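Local coordinates for ribose 5-phosphate isomerase (Trypanosoma cruzi, PDB 3M1P), which probably interconverts ribose 5-phosphate and ribulose 5-phosphate, as expected of a type B ribose 5-phosphate isomerase, at residues N19-V24 with F31-C36; E55-K60 with A105-V110; V62-L67 with T126-P131; R100-A105 with E136-R141. The protein carries 1 engineered substitution. One frame throughout, in Å; residues are numbered along the deposited sequence. Where two conformers were deposited one is given.

Contact 1: residues N19-V24 with F31-C36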
loop_
_atom_site.group_PDB
_atom_site.type_symbol
_atom_site.label_atom_id
_atom_site.label_comp_id
_atom_site.label_asym_id
_atom_site.label_seq_id
_atom_site.Cartn_x
_atom_site.Cartn_y
_atom_site.Cartn_z
ATOM N N ASN A 19 -0.065 21.588 2.938
ATOM C CA ASN A 19 0.281 20.563 1.928
ATOM C C ASN A 19 -0.885 20.287 0.973
ATOM O O ASN A 19 -0.731 20.324 -0.248
ATOM C CB ASN A 19 0.664 19.218 2.590
ATOM C CG ASN A 19 1.883 19.309 3.497
ATOM O OD1 ASN A 19 2.927 18.708 3.213
ATOM N ND2 ASN A 19 1.745 20.013 4.613
ATOM N N LEU A 20 -2.055 20.001 1.548
ATOM C CA LEU A 20 -3.252 19.679 0.770
ATOM C C LEU A 20 -3.651 20.823 -0.151
ATOM O O LEU A 20 -3.939 20.597 -1.327
ATOM C CB LEU A 20 -4.411 19.321 1.702
ATOM C CG LEU A 20 -4.111 18.213 2.704
ATOM C CD1 LEU A 20 -5.266 18.074 3.681
ATOM C CD2 LEU A 20 -3.800 16.872 1.996
ATOM N N ILE A 21 -3.652 22.045 0.391
ATOM C CA ILE A 21 -3.933 23.256 -0.399
ATOM C C ILE A 21 -2.966 23.334 -1.589
ATOM O O ILE A 21 -3.387 23.473 -2.741
ATOM C CB ILE A 21 -3.861 24.554 0.473
ATOM C CG1 ILE A 21 -5.011 24.587 1.482
ATOM C CG2 ILE A 21 -3.868 25.815 -0.411
ATOM C CD1 ILE A 21 -4.832 25.591 2.630
ATOM N N LEU A 22 -1.675 23.196 -1.293
ATOM C CA LEU A 22 -0.641 23.169 -2.320
ATOM C C LEU A 22 -0.837 22.048 -3.357
ATOM O O LEU A 22 -0.733 22.300 -4.556
ATOM C CB LEU A 22 0.754 23.098 -1.676
ATOM C CG LEU A 22 1.951 23.062 -2.631
ATOM C CD1 LEU A 22 2.012 24.327 -3.497
ATOM C CD2 LEU A 22 3.288 22.840 -1.893
ATOM N N TYR A 23 -1.131 20.825 -2.909
ATOM C CA TYR A 23 -1.291 19.689 -3.858
ATOM C C TYR A 23 -2.447 19.902 -4.851
ATOM O O TYR A 23 -2.369 19.485 -6.016
ATOM C CB TYR A 23 -1.442 18.334 -3.130
ATOM C CG TYR A 23 -0.317 18.013 -2.154
ATOM C CD1 TYR A 23 0.982 18.514 -2.359
ATOM C CD2 TYR A 23 -0.545 17.216 -1.032
ATOM C CE1 TYR A 23 2.010 18.232 -1.476
ATOM C CE2 TYR A 23 0.483 16.922 -0.141
ATOM C CZ TYR A 23 1.761 17.438 -0.369
ATOM O OH TYR A 23 2.796 17.163 0.493
ATOM N N VAL A 24 -3.509 20.548 -4.380
ATOM C CA VAL A 24 -4.649 20.888 -5.233
ATOM C C VAL A 24 -4.217 21.871 -6.328
ATOM O O VAL A 24 -4.509 21.667 -7.511
ATOM C CB VAL A 24 -5.829 21.451 -4.394
ATOM C CG1 VAL A 24 -6.925 22.005 -5.299
ATOM C CG2 VAL A 24 -6.380 20.361 -3.462
ATOM N N PHE A 31 -7.704 24.431 -10.727
ATOM C CA PHE A 31 -8.218 23.868 -9.476
ATOM C C PHE A 31 -8.045 24.845 -8.318
ATOM O O PHE A 31 -6.930 25.226 -7.989
ATOM C CB PHE A 31 -7.546 22.516 -9.159
ATOM C CG PHE A 31 -7.813 21.456 -10.191
ATOM C CD1 PHE A 31 -9.018 20.750 -10.193
ATOM C CD2 PHE A 31 -6.866 21.169 -11.176
ATOM C CE1 PHE A 31 -9.273 19.774 -11.160
ATOM C CE2 PHE A 31 -7.108 20.209 -12.142
ATOM C CZ PHE A 31 -8.314 19.504 -12.142
ATOM N N VAL A 32 -9.151 25.236 -7.694
ATOM C CA VAL A 32 -9.108 26.206 -6.594
ATOM C C VAL A 32 -9.394 25.570 -5.235
ATOM O O VAL A 32 -10.523 25.131 -4.987
ATOM C CB VAL A 32 -10.106 27.382 -6.815
ATOM C CG1 VAL A 32 -9.887 28.472 -5.762
ATOM C CG2 VAL A 32 -9.992 27.942 -8.245
ATOM N N PRO A 33 -8.382 25.521 -4.344
ATOM C CA PRO A 33 -8.620 24.974 -3.010
ATOM C C PRO A 33 -9.483 25.901 -2.152
ATOM O O PRO A 33 -9.289 27.130 -2.151
ATOM C CB PRO A 33 -7.217 24.841 -2.411
ATOM C CG PRO A 33 -6.358 25.757 -3.192
ATOM C CD PRO A 33 -6.983 25.959 -4.531
ATOM N N VAL A 34 -10.440 25.299 -1.455
ATOM C CA VAL A 34 -11.326 25.997 -0.534
ATOM C C VAL A 34 -11.145 25.284 0.790
ATOM O O VAL A 34 -11.704 24.205 1.023
ATOM C CB VAL A 34 -12.817 25.933 -1.009
ATOM C CG1 VAL A 34 -13.729 26.730 -0.083
ATOM C CG2 VAL A 34 -12.953 26.418 -2.448
ATOM N N TYR A 35 -10.326 25.863 1.654
ATOM C CA TYR A 35 -10.026 25.200 2.912
ATOM C C TYR A 35 -11.154 25.353 3.939
ATOM O O TYR A 35 -11.500 26.474 4.342
ATOM C CB TYR A 35 -8.679 25.626 3.490
ATOM C CG TYR A 35 -8.368 24.863 4.745
ATOM C CD1 TYR A 35 -8.089 23.492 4.699
ATOM C CD2 TYR A 35 -8.390 25.497 5.989
ATOM C CE1 TYR A 35 -7.835 22.777 5.866
ATOM C CE2 TYR A 35 -8.137 24.792 7.158
ATOM C CZ TYR A 35 -7.852 23.436 7.089
ATOM O OH TYR A 35 -7.594 22.744 8.252
ATOM N N CYS A 36 -11.706 24.207 4.350
ATOM C CA CYS A 36 -12.855 24.152 5.242
ATOM C C CYS A 36 -12.581 23.279 6.463
ATOM O O CYS A 36 -13.510 22.857 7.141
ATOM C CB CYS A 36 -14.086 23.630 4.486
ATOM S SG CYS A 36 -14.671 24.702 3.145
#
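V24, I21 and P33 bury the most surface where helix 17-26 lies against the edge strand 31-35. The two belong to a beta-alpha-beta crossover of a Rossmann-like alpha/beta fold: strand 3-9 leads into the helix, which runs back almost antiparallel to the returning strand, their axes 7.8 Å apart at 161°. Because strand residues alternate, F31, P33 and Y35 all face the helix, and I21 and V24, three residues apart, lie on the side of the helix that meets them.

I21 uses two of its branches. A chi1 of -68° puts CG1 beside the backbone N and CG2 anti to it; CG2 rests on the proline ring, 3.7 Å from P33 CG, while CD1 crosses to Y35 CB at 3.9 Å. The hydroxyl of Y35 is engaged by the carbonyl of P38, beyond the contact. V24 points at the strand and lays CG1 beside the start of the proline, 4.0 Å from P33 CD. P33 is thus covered by both helix residues from one side, and it also touches I7 of strand 3-9.

F31 meets the helix mainly through its CB, its ring turning away toward L128: F31 CB lies 3.9 Å from V24 CG1 and 3.6 Å from V24 O.

Contact 2: residues E55-K60 with A105-V110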
loop_
_atom_site.group_PDB
_atom_site.type_symbol
_atom_site.label_atom_id
_atom_site.label_comp_id
_atom_site.label_asym_id
_atom_site.label_seq_id
_atom_site.Cartn_x
_atom_site.Cartn_y
_atom_site.Cartn_z
ATOM N N GLU A 55 -21.474 18.072 2.081
ATOM C CA GLU A 55 -22.645 18.892 1.758
ATOM C C GLU A 55 -22.332 19.901 0.655
ATOM O O GLU A 55 -23.130 20.080 -0.261
ATOM C CB GLU A 55 -23.205 19.597 3.004
ATOM C CG GLU A 55 -23.760 18.667 4.068
ATOM C CD GLU A 55 -25.087 18.007 3.700
ATOM O OE1 GLU A 55 -25.748 18.441 2.723
ATOM O OE2 GLU A 55 -25.480 17.050 4.415
ATOM N N MET A 56 -21.157 20.528 0.728
ATOM C CA MET A 56 -20.715 21.459 -0.302
ATOM C C MET A 56 -20.681 20.789 -1.671
ATOM O O MET A 56 -21.126 21.372 -2.668
ATOM C CB MET A 56 -19.355 22.042 0.054
ATOM C CG MET A 56 -19.384 22.933 1.285
ATOM S SD MET A 56 -17.736 23.413 1.821
ATOM C CE MET A 56 -17.258 24.521 0.489
ATOM N N VAL A 57 -20.160 19.561 -1.712
ATOM C CA VAL A 57 -20.128 18.776 -2.943
ATOM C C VAL A 57 -21.559 18.436 -3.404
ATOM O O VAL A 57 -21.914 18.653 -4.560
ATOM C CB VAL A 57 -19.270 17.478 -2.786
ATOM C CG1 VAL A 57 -19.502 16.531 -3.972
ATOM C CG2 VAL A 57 -17.783 17.811 -2.634
ATOM N N ALA A 58 -22.373 17.903 -2.493
ATOM C CA ALA A 58 -23.759 17.561 -2.811
ATOM C C ALA A 58 -24.575 18.772 -3.309
ATOM O O ALA A 58 -25.319 18.648 -4.293
ATOM C CB ALA A 58 -24.432 16.913 -1.610
ATOM N N ARG A 59 -24.436 19.914 -2.634
ATOM C CA ARG A 59 -25.119 21.150 -3.039
ATOM C C ARG A 59 -24.466 21.787 -4.267
ATOM O O ARG A 59 -24.968 22.779 -4.799
ATOM C CB ARG A 59 -25.175 22.158 -1.879
ATOM C CG ARG A 59 -26.089 21.721 -0.738
ATOM C CD ARG A 59 -26.285 22.820 0.286
ATOM N NE ARG A 59 -27.229 22.437 1.338
ATOM C CZ ARG A 59 -28.553 22.596 1.272
ATOM N NH1 ARG A 59 -29.131 23.120 0.196
ATOM N NH2 ARG A 59 -29.309 22.218 2.294
ATOM N N LYS A 60 -23.346 21.202 -4.702
ATOM C CA LYS A 60 -22.588 21.639 -5.894
ATOM C C LYS A 60 -21.912 23.012 -5.746
ATOM O O LYS A 60 -21.589 23.659 -6.738
ATOM C CB LYS A 60 -23.419 21.544 -7.190
ATOM C CG LYS A 60 -24.003 20.153 -7.485
ATOM C CD LYS A 60 -25.108 20.230 -8.541
ATOM C CE LYS A 60 -25.872 18.905 -8.671
ATOM N NZ LYS A 60 -25.039 17.768 -9.251
ATOM N N ALA A 105 -15.825 9.424 -8.799
ATOM C CA ALA A 105 -15.768 9.863 -7.411
ATOM C C ALA A 105 -15.664 11.375 -7.357
ATOM O O ALA A 105 -14.952 11.971 -8.157
ATOM C CB ALA A 105 -14.575 9.215 -6.682
ATOM N N ASN A 106 -16.369 11.997 -6.421
ATOM C CA ASN A 106 -16.291 13.445 -6.270
ATOM C C ASN A 106 -15.596 13.866 -4.982
ATOM O O ASN A 106 -15.302 15.034 -4.797
ATOM C CB ASN A 106 -17.679 14.125 -6.408
ATOM C CG ASN A 106 -18.770 13.429 -5.585
ATOM O OD1 ASN A 106 -18.497 12.860 -4.527
ATOM N ND2 ASN A 106 -20.015 13.483 -6.077
ATOM N N ILE A 107 -15.326 12.911 -4.097
ATOM C CA ILE A 107 -14.493 13.193 -2.923
ATOM C C ILE A 107 -13.367 12.158 -2.777
ATOM O O ILE A 107 -13.616 10.961 -2.814
ATOM C CB ILE A 107 -15.330 13.284 -1.602
ATOM C CG1 ILE A 107 -16.334 14.453 -1.664
ATOM C CG2 ILE A 107 -14.387 13.397 -0.375
ATOM C CD1 ILE A 107 -17.179 14.668 -0.420
ATOM N N VAL A 108 -12.128 12.629 -2.624
ATOM C CA VAL A 108 -11.006 11.749 -2.342
ATOM C C VAL A 108 -10.717 11.788 -0.848
ATOM O O VAL A 108 -10.687 12.867 -0.247
ATOM C CB VAL A 108 -9.735 12.067 -3.210
ATOM C CG1 VAL A 108 -9.160 13.484 -2.965
ATOM C CG2 VAL A 108 -8.649 10.990 -3.024
ATOM N N CYS A 109 -10.548 10.610 -0.247
ATOM C CA CYS A 109 -10.183 10.501 1.163
ATOM C C CYS A 109 -8.817 9.859 1.293
ATOM O O CYS A 109 -8.502 8.924 0.565
ATOM C CB CYS A 109 -11.230 9.702 1.951
ATOM S SG CYS A 109 -12.931 10.393 1.806
ATOM N N VAL A 110 -8.018 10.370 2.228
ATOM C CA VAL A 110 -6.684 9.843 2.504
ATOM C C VAL A 110 -6.416 9.798 4.003
ATOM O O VAL A 110 -7.045 10.520 4.789
ATOM C CB VAL A 110 -5.564 10.682 1.814
ATOM C CG1 VAL A 110 -5.696 10.643 0.297
ATOM C CG2 VAL A 110 -5.576 12.124 2.311
#
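V57 alone carries the helix side of this small buried contact, spreading its two methyl groups over N106 and I107. The purely apolar part is the pairing of V57 CG2 with the isoleucine, 3.8 Å from I107 CG1 and 3.9 Å from I107 CD1; the methyl meets the CG1-CD1 arm, the two side chains crossing at a slant.

The second kind of contact is methyl against amide. V57 CG1 sits 3.6 Å from N106 CG and almost equally far from both polar ends, 3.7 Å from N106 ND2 and 3.8 Å from N106 OD1. The amide takes this place because CG of N106 lies between the backbone N and the carbonyl carbon (chi1 47°). No hydrogen bond crosses the contact; the buried amide is instead satisfied by the backbone, OD1 accepting from R86 N and ND2 donating to G84 O, which fixes its rotation.

Within the other segment, K60, with positive phi, forms a Schellman motif in which K60 N bonds to V57 O at 2.9 Å. Helix 46-58 covers one side of the parallel sheet at the start of strand 107-111, with V62 also against V57, while I107 is flanked by L67 of strand 64-69 and A87 of strand 87-89.

Contact 3: residues V62-L67 with T126-P131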
loop_
_atom_site.group_PDB
_atom_site.type_symbol
_atom_site.label_atom_id
_atom_site.label_comp_id
_atom_site.label_asym_id
_atom_site.label_seq_id
_atom_site.Cartn_x
_atom_site.Cartn_y
_atom_site.Cartn_z
ATOM N N VAL A 62 -18.967 23.260 -4.604
ATOM C CA VAL A 62 -17.646 22.910 -5.123
ATOM C C VAL A 62 -17.827 21.685 -6.004
ATOM O O VAL A 62 -18.869 21.015 -5.933
ATOM C CB VAL A 62 -16.639 22.628 -3.979
ATOM C CG1 VAL A 62 -16.474 23.868 -3.095
ATOM C CG2 VAL A 62 -17.078 21.426 -3.137
ATOM N N GLU A 63 -16.848 21.398 -6.853
ATOM C CA GLU A 63 -16.920 20.208 -7.691
ATOM C C GLU A 63 -16.322 18.988 -6.970
ATOM O O GLU A 63 -16.814 17.872 -7.123
ATOM C CB GLU A 63 -16.211 20.425 -9.034
ATOM C CG GLU A 63 -16.281 19.218 -9.964
ATOM C CD GLU A 63 -15.544 19.414 -11.273
ATOM O OE1 GLU A 63 -14.891 20.467 -11.437
ATOM O OE2 GLU A 63 -15.608 18.512 -12.141
ATOM N N PHE A 64 -15.263 19.212 -6.193
ATOM C CA PHE A 64 -14.538 18.114 -5.568
ATOM C C PHE A 64 -14.334 18.337 -4.076
ATOM O O PHE A 64 -14.317 19.473 -3.596
ATOM C CB PHE A 64 -13.172 17.919 -6.231
ATOM C CG PHE A 64 -13.231 17.424 -7.650
ATOM C CD1 PHE A 64 -13.679 16.140 -7.945
ATOM C CD2 PHE A 64 -12.784 18.233 -8.700
ATOM C CE1 PHE A 64 -13.710 15.672 -9.258
ATOM C CE2 PHE A 64 -12.807 17.781 -10.005
ATOM C CZ PHE A 64 -13.264 16.484 -10.289
ATOM N N GLY A 65 -14.170 17.238 -3.346
ATOM C CA GLY A 65 -13.781 17.317 -1.954
ATOM C C GLY A 65 -12.477 16.588 -1.720
ATOM O O GLY A 65 -12.181 15.613 -2.393
ATOM N N VAL A 66 -11.692 17.088 -0.774
ATOM C CA VAL A 66 -10.543 16.376 -0.242
ATOM C C VAL A 66 -10.751 16.216 1.261
ATOM O O VAL A 66 -10.993 17.197 1.987
ATOM C CB VAL A 66 -9.207 17.110 -0.531
ATOM C CG1 VAL A 66 -8.033 16.412 0.175
ATOM C CG2 VAL A 66 -8.955 17.190 -2.043
ATOM N N LEU A 67 -10.699 14.977 1.730
ATOM C CA LEU A 67 -10.795 14.732 3.160
ATOM C C LEU A 67 -9.588 13.938 3.597
ATOM O O LEU A 67 -9.310 12.870 3.050
ATOM C CB LEU A 67 -12.100 14.018 3.525
ATOM C CG LEU A 67 -13.380 14.836 3.303
ATOM C CD1 LEU A 67 -14.655 13.964 3.457
ATOM C CD2 LEU A 67 -13.432 16.069 4.229
ATOM N N THR A 126 -3.647 12.984 -9.133
ATOM C CA THR A 126 -4.244 11.978 -10.000
ATOM C C THR A 126 -5.783 12.016 -9.975
ATOM O O THR A 126 -6.430 11.943 -11.012
ATOM C CB THR A 126 -3.747 10.561 -9.617
ATOM O OG1 THR A 126 -2.319 10.563 -9.565
ATOM C CG2 THR A 126 -4.241 9.530 -10.627
ATOM N N PHE A 127 -6.346 12.128 -8.780
ATOM C CA PHE A 127 -7.783 12.247 -8.594
ATOM C C PHE A 127 -8.351 13.444 -9.369
ATOM O O PHE A 127 -9.325 13.307 -10.102
ATOM C CB PHE A 127 -8.069 12.423 -7.110
ATOM C CG PHE A 127 -9.519 12.377 -6.760
ATOM C CD1 PHE A 127 -10.160 11.163 -6.588
ATOM C CD2 PHE A 127 -10.241 13.567 -6.559
ATOM C CE1 PHE A 127 -11.514 11.120 -6.236
ATOM C CE2 PHE A 127 -11.590 13.535 -6.202
ATOM C CZ PHE A 127 -12.232 12.312 -6.050
ATOM N N LEU A 128 -7.725 14.610 -9.212
ATOM C CA LEU A 128 -8.246 15.835 -9.825
ATOM C C LEU A 128 -8.085 15.839 -11.340
ATOM O O LEU A 128 -8.979 16.294 -12.055
ATOM C CB LEU A 128 -7.619 17.083 -9.196
ATOM C CG LEU A 128 -7.998 17.323 -7.733
ATOM C CD1 LEU A 128 -7.185 18.454 -7.133
ATOM C CD2 LEU A 128 -9.506 17.579 -7.579
ATOM N N GLN A 129 -6.972 15.283 -11.815
ATOM C CA GLN A 129 -6.641 15.276 -13.254
ATOM C C GLN A 129 -7.283 14.161 -14.085
ATOM O O GLN A 129 -7.431 14.318 -15.296
ATOM C CB GLN A 129 -5.125 15.233 -13.451
ATOM C CG GLN A 129 -4.385 16.517 -13.041
ATOM C CD GLN A 129 -2.882 16.425 -13.273
ATOM O OE1 GLN A 129 -2.362 15.360 -13.620
ATOM N NE2 GLN A 129 -2.170 17.541 -13.067
ATOM N N THR A 130 -7.648 13.041 -13.453
ATOM C CA THR A 130 -8.181 11.884 -14.180
ATOM C C THR A 130 -9.668 12.057 -14.484
ATOM O O THR A 130 -10.456 12.256 -13.571
ATOM C CB THR A 130 -7.966 10.551 -13.394
ATOM O OG1 THR A 130 -6.590 10.434 -13.005
ATOM C CG2 THR A 130 -8.351 9.358 -14.237
ATOM N N PRO A 131 -10.051 11.999 -15.774
ATOM C CA PRO A 131 -11.471 12.151 -16.120
ATOM C C PRO A 131 -12.294 10.904 -15.849
ATOM O O PRO A 131 -11.752 9.797 -15.822
ATOM C CB PRO A 131 -11.438 12.415 -17.635
ATOM C CG PRO A 131 -10.184 11.698 -18.117
ATOM C CD PRO A 131 -9.189 11.845 -16.971
#
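F64, at the start of the central strand 64-69, is received by F127 and L128 from the last turn of helix 117-129, one of the helices that cover a side of the parallel sheet in this Rossmann-like alpha/beta fold.

Along the helix, F127 comes first. With CG trans to its backbone N (chi1 -172°), its ring reaches the sheet and brings CE2 within 3.8 Å of F64 CD1. The two rings meet obliquely, centroids 5.8 Å apart and planes at 70°. F127 also touches V108 of the neighbouring strand and R100 of helix 93-101, so it packs against the sheet and that helix together.

L128 follows, next to F127 and on the same side of the F64 ring plane. Its CB does not aim at the strand, but the end of the chain does: CD2 comes to 3.5 Å from F64 CD2 and 3.7 Å from F64 CG. The two side chains run antiparallel alongside one another, while E63 CG covers the other face of the F64 ring, toward its rim.

Q129 turns off toward A27, where its NE2 bonds to the carbonyl. The helix ends at Q129, and T130 bonds back to T126 O from opposite faces of that carbonyl: through T130 OG1, at a length too short to be trusted, and through T130 N at 2.9 Å.

Contact 4: residues R100-A105 with E136-R141. With PO4 (phosphate ion), chain C.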
loop_
_atom_site.group_PDB
_atom_site.type_symbol
_atom_site.label_atom_id
_atom_site.label_comp_id
_atom_site.label_asym_id
_atom_site.label_seq_id
_atom_site.Cartn_x
_atom_site.Cartn_y
_atom_site.Cartn_z
ATOM N N ARG A 100 -11.972 7.804 -10.066
ATOM C CA ARG A 100 -12.454 8.740 -11.084
ATOM C C ARG A 100 -12.951 8.019 -12.356
ATOM O O ARG A 100 -14.056 8.293 -12.831
ATOM C CB ARG A 100 -11.361 9.773 -11.422
ATOM C CG ARG A 100 -10.871 10.599 -10.223
ATOM C CD ARG A 100 -11.890 11.662 -9.761
ATOM N NE ARG A 100 -12.262 12.534 -10.873
ATOM C CZ ARG A 100 -13.480 12.606 -11.419
ATOM N NH1 ARG A 100 -14.504 11.905 -10.923
ATOM N NH2 ARG A 100 -13.677 13.412 -12.458
ATOM N N ILE A 101 -12.145 7.096 -12.893
ATOM C CA ILE A 101 -12.467 6.408 -14.152
ATOM C C ILE A 101 -13.738 5.549 -14.061
ATOM O O ILE A 101 -14.601 5.610 -14.953
ATOM C CB ILE A 101 -11.271 5.541 -14.672
ATOM C CG1 ILE A 101 -10.019 6.403 -14.899
ATOM C CG2 ILE A 101 -11.635 4.816 -15.955
ATOM C CD1 ILE A 101 -8.721 5.615 -15.222
ATOM N N HIS A 102 -13.860 4.778 -12.984
ATOM C CA HIS A 102 -14.967 3.833 -12.829
ATOM C C HIS A 102 -16.118 4.384 -11.988
ATOM O O HIS A 102 -17.277 4.081 -12.254
ATOM C CB HIS A 102 -14.463 2.504 -12.229
ATOM C CG HIS A 102 -13.835 1.579 -13.229
ATOM N ND1 HIS A 102 -12.877 1.991 -14.134
ATOM C CD2 HIS A 102 -14.008 0.253 -13.448
ATOM C CE1 HIS A 102 -12.507 0.965 -14.883
ATOM N NE2 HIS A 102 -13.177 -0.102 -14.484
ATOM N N ASN A 103 -15.798 5.178 -10.969
ATOM C CA ASN A 103 -16.800 5.595 -9.984
ATOM C C ASN A 103 -17.200 7.058 -10.054
ATOM O O ASN A 103 -18.070 7.490 -9.291
ATOM C CB ASN A 103 -16.326 5.254 -8.572
ATOM C CG ASN A 103 -15.841 3.811 -8.460
ATOM O OD1 ASN A 103 -16.634 2.872 -8.527
ATOM N ND2 ASN A 103 -14.548 3.636 -8.329
ATOM N N ASP A 104 -16.561 7.803 -10.965
ATOM C CA ASP A 104 -16.740 9.250 -11.048
ATOM C C ASP A 104 -16.775 9.847 -9.631
ATOM O O ASP A 104 -17.658 10.656 -9.298
ATOM C CB ASP A 104 -18.030 9.568 -11.818
ATOM C CG ASP A 104 -18.168 11.044 -12.167
ATOM O OD1 ASP A 104 -17.147 11.761 -12.166
ATOM O OD2 ASP A 104 -19.318 11.473 -12.436
ATOM N N ALA A 105 -15.825 9.424 -8.799
ATOM C CA ALA A 105 -15.768 9.863 -7.411
ATOM C C ALA A 105 -15.664 11.375 -7.357
ATOM O O ALA A 105 -14.952 11.971 -8.157
ATOM C CB ALA A 105 -14.575 9.215 -6.682
ATOM N N GLU A 136 -20.585 3.021 -20.650
ATOM C CA GLU A 136 -21.958 2.573 -20.377
ATOM C C GLU A 136 -22.130 1.851 -19.034
ATOM O O GLU A 136 -23.029 2.181 -18.262
ATOM C CB GLU A 136 -22.480 1.708 -21.544
ATOM C CG GLU A 136 -23.897 1.167 -21.343
ATOM C CD GLU A 136 -24.478 0.495 -22.584
ATOM O OE1 GLU A 136 -23.820 -0.405 -23.154
ATOM O OE2 GLU A 136 -25.610 0.866 -22.977
ATOM N N ARG A 137 -21.260 0.881 -18.760
ATOM C CA ARG A 137 -21.371 0.080 -17.538
ATOM C C ARG A 137 -21.179 0.889 -16.249
ATOM O O ARG A 137 -21.890 0.656 -15.276
ATOM C CB ARG A 137 -20.464 -1.158 -17.590
ATOM C CG ARG A 137 -18.976 -0.873 -17.560
ATOM C CD ARG A 137 -18.174 -2.080 -18.000
ATOM N NE ARG A 137 -16.757 -1.905 -17.698
ATOM C CZ ARG A 137 -15.902 -1.242 -18.474
ATOM N NH1 ARG A 137 -16.317 -0.697 -19.610
ATOM N NH2 ARG A 137 -14.626 -1.122 -18.113
ATOM N N HIS A 138 -20.258 1.860 -16.265
ATOM C CA HIS A 138 -20.009 2.719 -15.100
ATOM C C HIS A 138 -21.167 3.667 -14.816
ATOM O O HIS A 138 -21.542 3.847 -13.657
ATOM C CB HIS A 138 -18.682 3.481 -15.228
ATOM C CG HIS A 138 -17.530 2.603 -15.603
ATOM N ND1 HIS A 138 -16.581 2.972 -16.532
ATOM C CD2 HIS A 138 -17.201 1.353 -15.205
ATOM C CE1 HIS A 138 -15.707 1.993 -16.678
ATOM N NE2 HIS A 138 -16.064 0.997 -15.886
ATOM N N VAL A 139 -21.735 4.243 -15.877
ATOM C CA VAL A 139 -22.932 5.086 -15.775
ATOM C C VAL A 139 -24.087 4.302 -15.152
ATOM O O VAL A 139 -24.699 4.751 -14.175
ATOM C CB VAL A 139 -23.347 5.687 -17.156
ATOM C CG1 VAL A 139 -24.734 6.376 -17.083
ATOM C CG2 VAL A 139 -22.282 6.662 -17.658
ATOM N N ARG A 140 -24.370 3.126 -15.705
ATOM C CA ARG A 140 -25.397 2.248 -15.147
ATOM C C ARG A 140 -25.135 1.961 -13.654
ATOM O O ARG A 140 -26.054 2.042 -12.836
ATOM C CB ARG A 140 -25.507 0.946 -15.957
ATOM C CG ARG A 140 -26.604 -0.018 -15.444
ATOM C CD ARG A 140 -26.654 -1.331 -16.225
ATOM N NE ARG A 140 -25.450 -2.145 -16.075
ATOM C CZ ARG A 140 -24.568 -2.360 -17.047
ATOM N NH1 ARG A 140 -24.759 -1.822 -18.248
ATOM N NH2 ARG A 140 -23.491 -3.103 -16.826
ATOM N N ARG A 141 -23.884 1.664 -13.295
ATOM C CA ARG A 141 -23.560 1.310 -11.901
ATOM C C ARG A 141 -23.660 2.503 -10.934
ATOM O O ARG A 141 -24.182 2.372 -9.825
ATOM C CB ARG A 141 -22.197 0.613 -11.810
ATOM C CG ARG A 141 -22.207 -0.804 -12.345
ATOM C CD ARG A 141 -20.828 -1.221 -12.829
ATOM N NE ARG A 141 -20.845 -2.501 -13.543
ATOM C CZ ARG A 141 -19.825 -2.978 -14.257
ATOM N NH1 ARG A 141 -18.693 -2.291 -14.368
ATOM N NH2 ARG A 141 -19.935 -4.143 -14.871
HETATM P P PO4 C . -14.903 -3.740 -15.232
HETATM O O1 PO4 C . -14.049 -3.040 -16.249
HETATM O O2 PO4 C . -16.342 -3.735 -15.681
HETATM O O3 PO4 C . -14.786 -3.044 -13.898
HETATM O O4 PO4 C . -14.453 -5.181 -15.113
HETATM O O HOH W 1 -19.241 2.640 -11.512
#
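H102 and H138 form the tight part of this contact, each ring lying over part of the other residue. In the H102 conformer described, one of two, the rings meet obliquely, centroids 4.0 Å apart and planes at 36°. H138 NE2 stands over the centre of the H102 ring, its shortest approach being 3.3 Å to H102 CD2. In return, H102 CA presents its hydrogen to the face of the H138 ring in a CH-pi contact, 4.0 Å from the centroid. The H138 ring is held by ND1 hydrogen-bonded to S133 OG, which also bonds to I101 O.

The other side is polar and ion-filled, and direct contact between the segments is sparse there. R137 approaches H102 at long range, and a phosphate ion, probably from the crystallisation liquor, lies beside both; a water joins H102 O and, weakly, H138 O. R137, with chi1 at 68° and an extended chain beyond, grips the ion through two donors: NE to phosphate O2 at 2.8 Å and NH2 to phosphate O1 at 2.7 Å. R141 adds a nearly straight bond (167°) from NH1 to the same O2, at 3.1 Å. Phosphate O3 lies at the edge of the H102 ring, 3.4 Å from H102 NE2. H11 and R113 of the second subunit complete the site, consistent with a phosphate-binding pocket shared between subunits, as in type B isomerases.

Residues 100-105, the end of helix 93-101 and what follows, lead to strand 107-111 and pack on the first turns of helix 136-150, whose R140 and R141 both form salt bridges with D45 of the second subunit.

Contacts 1, 2 and 3 all reach the one parallel sheet. Contacts 1 and 3 lie on the same side of it, their centres 10 Å apart and in touch through F31 and L128; contact 2 is on the other side, 8 Å from contact 3, and joined to it by neighbouring strands 64-69 and 107-111. Contact 1 closes early in the chain, whereas the segments of contacts 2, 3 and 4 alternate, interlocking the later part of the fold. Contact 4 is peripheral, about 25 Å from contact 1 between centres, yet shares A105 with contact 2 and meets contact 3 through R100. It lies at the edge of the fold, where helix 136-150 meets the second subunit around a bound phosphate.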